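Local atomic coordinates of uncharacterized protein (Bacteroides ovatus, PDB entry 4IRT), a protein that is of unknown function but is a putative neuraminidase, a BNR-repeat protein of the beta-propeller clan that would probably act on sialylated glycans. Residues T63-N68 against L108-K113. Sequence-based numbering, arbitrary orientation.
With EDO (1,2-ethanediol), chain J.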
loop_
_atom_site.group_PDB
_atom_site.type_symbol
_atom_site.label_atom_id
_atom_site.label_comp_id
_atom_site.label_asym_id
_atom_site.label_seq_id
_atom_site.Cartn_x
_atom_site.Cartn_y
_atom_site.Cartn_z
ATOM N N THR A 63 15.848 -16.465 3.382
ATOM C CA THR A 63 16.629 -15.764 4.386
ATOM C C THR A 63 16.623 -16.560 5.697
ATOM O O THR A 63 16.002 -17.628 5.800
ATOM C CB THR A 63 16.082 -14.347 4.662
ATOM O OG1 THR A 63 14.836 -14.440 5.389
ATOM C CG2 THR A 63 15.841 -13.571 3.354
ATOM N N GLN A 64 17.277 -15.988 6.691
ATOM C CA GLN A 64 17.412 -16.596 7.996
ATOM C C GLN A 64 16.208 -16.268 8.880
ATOM O O GLN A 64 16.164 -16.692 10.037
ATOM C CB GLN A 64 18.703 -16.098 8.665
ATOM C CG GLN A 64 18.726 -14.588 8.983
ATOM C CD GLN A 64 19.413 -13.770 7.910
ATOM O OE1 GLN A 64 19.105 -13.923 6.724
ATOM N NE2 GLN A 64 20.311 -12.865 8.315
ATOM N N TYR A 65 15.246 -15.512 8.348
ATOM C CA TYR A 65 14.123 -15.019 9.133
ATOM C C TYR A 65 12.803 -15.688 8.790
ATOM O O TYR A 65 12.556 -16.062 7.651
ATOM C CB TYR A 65 13.978 -13.508 8.948
ATOM C CG TYR A 65 15.232 -12.776 9.376
ATOM C CD1 TYR A 65 15.688 -12.854 10.696
ATOM C CD2 TYR A 65 15.972 -12.026 8.473
ATOM C CE1 TYR A 65 16.837 -12.196 11.104
ATOM C CE2 TYR A 65 17.123 -11.355 8.877
ATOM C CZ TYR A 65 17.549 -11.452 10.188
ATOM O OH TYR A 65 18.696 -10.813 10.619
ATOM N N GLN A 66 11.983 -15.823 9.825
ATOM C CA GLN A 66 10.623 -16.301 9.718
ATOM C C GLN A 66 9.660 -15.236 10.163
ATOM O O GLN A 66 10.034 -14.334 10.910
ATOM C CB GLN A 66 10.422 -17.508 10.602
ATOM C CG GLN A 66 11.052 -18.761 10.070
ATOM C CD GLN A 66 10.851 -19.915 11.023
ATOM O OE1 GLN A 66 11.471 -19.950 12.044
ATOM N NE2 GLN A 66 9.992 -20.871 10.668
ATOM N N GLY A 67 8.414 -15.341 9.701
ATOM C CA GLY A 67 7.334 -14.527 10.241
ATOM C C GLY A 67 6.141 -15.340 10.745
ATOM O O GLY A 67 5.946 -16.519 10.380
ATOM N N ASN A 68 5.343 -14.722 11.600
ATOM C CA ASN A 68 4.090 -15.330 12.072
ATOM C C ASN A 68 3.014 -15.234 10.995
ATOM O O ASN A 68 2.120 -14.429 11.080
ATOM C CB ASN A 68 3.624 -14.662 13.351
ATOM C CG ASN A 68 2.395 -15.316 13.920
ATOM O OD1 ASN A 68 2.116 -16.489 13.633
ATOM N ND2 ASN A 68 1.654 -14.576 14.738
ATOM N N LEU A 108 20.631 -10.413 -2.057
ATOM C CA LEU A 108 19.445 -10.978 -1.424
ATOM C C LEU A 108 19.747 -11.433 -0.006
ATOM O O LEU A 108 18.833 -11.738 0.735
ATOM C CB LEU A 108 18.920 -12.168 -2.237
ATOM C CG LEU A 108 18.509 -11.917 -3.669
ATOM C CD1 LEU A 108 18.029 -13.218 -4.280
ATOM C CD2 LEU A 108 17.418 -10.851 -3.773
ATOM N N GLU A 109 21.024 -11.450 0.374
ATOM C CA GLU A 109 21.420 -11.807 1.716
ATOM C C GLU A 109 21.313 -10.594 2.629
ATOM O O GLU A 109 21.743 -9.486 2.281
ATOM C CB GLU A 109 22.858 -12.304 1.746
ATOM C CG GLU A 109 23.138 -13.526 0.900
ATOM C CD GLU A 109 24.544 -14.013 1.170
ATOM O OE1 GLU A 109 24.855 -14.392 2.336
ATOM O OE2 GLU A 109 25.352 -13.955 0.233
ATOM N N LEU A 110 20.743 -10.840 3.805
ATOM C CA LEU A 110 20.472 -9.839 4.799
ATOM C C LEU A 110 21.415 -9.985 5.992
ATOM O O LEU A 110 21.828 -11.074 6.333
ATOM C CB LEU A 110 19.044 -10.031 5.303
ATOM C CG LEU A 110 17.922 -9.875 4.274
ATOM C CD1 LEU A 110 16.569 -10.210 4.889
ATOM C CD2 LEU A 110 17.963 -8.437 3.775
ATOM N N GLY A 111 21.752 -8.877 6.620
ATOM C CA GLY A 111 22.420 -8.903 7.918
ATOM C C GLY A 111 21.450 -9.123 9.074
ATOM O O GLY A 111 20.301 -9.546 8.891
ATOM N N ASP A 112 21.918 -8.795 10.272
ATOM C CA ASP A 112 21.113 -8.913 11.470
ATOM C C ASP A 112 20.025 -7.832 11.495
ATOM O O ASP A 112 20.136 -6.782 10.842
ATOM C CB ASP A 112 21.977 -8.762 12.732
ATOM C CG ASP A 112 23.090 -9.792 12.836
ATOM O OD1 ASP A 112 23.080 -10.830 12.163
ATOM O OD2 ASP A 112 23.985 -9.558 13.649
ATOM N N LYS A 113 18.987 -8.102 12.282
ATOM C CA LYS A 113 17.976 -7.094 12.623
ATOM C C LYS A 113 18.652 -5.901 13.300
ATOM O O LYS A 113 19.556 -6.089 14.129
ATOM C CB LYS A 113 16.903 -7.715 13.528
ATOM C CG LYS A 113 16.005 -8.730 12.824
ATOM C CD LYS A 113 14.966 -9.336 13.739
ATOM C CE LYS A 113 14.076 -10.318 12.966
ATOM N NZ LYS A 113 13.091 -11.036 13.846
HETATM C C1 EDO J . 24.034 -6.356 10.194
HETATM O O1 EDO J . 24.510 -7.694 10.403
HETATM C C2 EDO J . 24.146 -5.551 11.468
HETATM O O2 EDO J . 25.436 -4.953 11.495
HETATM O O HOH W 1 20.155 -13.818 4.428
HETATM O O HOH W 2 21.454 -12.738 11.014
HETATM O O HOH W 3 10.716 -12.261 12.582
#
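The Tyr65 ring turns an edge to the 108-113 loop. Gly111 O lies in the ring plane there, and Leu110 CD1 sits near that plane, 4.1 Å from Tyr65 CD2. Gln64 CG lies over the centre of one face, 3.4 Å above the ring plane. The Phe90 ring also meets it, the planes at about 40°. The Lys113 and Tyr65 side chains slide past each other in opposite directions, with Lys113 CE 3.8 Å from Tyr65 CD1, oblique to the ring. In this beta-propeller-type fold the tyrosine follows the corner at Gln64, just beyond strand 59-63, an outermost strand of a four-stranded antiparallel sheet. An ST turn, Tyr65 N to Thr63 OG1, holds that corner. Tyr65 OH donates to Gly111 O at 2.7 Å. A phenylalanine here would probably leave Gly111 O without this hydroxyl donor, though the ring would still pack against Leu110 and Lys113. Gln64 reaches the same loop with a chain bent at chi2 (-96°). Its OE1 is bridged by a water to Leu110 N. Lys113 NZ bonds Asn98 OD1. The same methyl, Leu110 CD1, also packs 3.8 Å from Thr63 CG2. Gln64 NE2 donates almost straight (176°) to Leu110 O, 3.1 Å away and above the carbonyl plane.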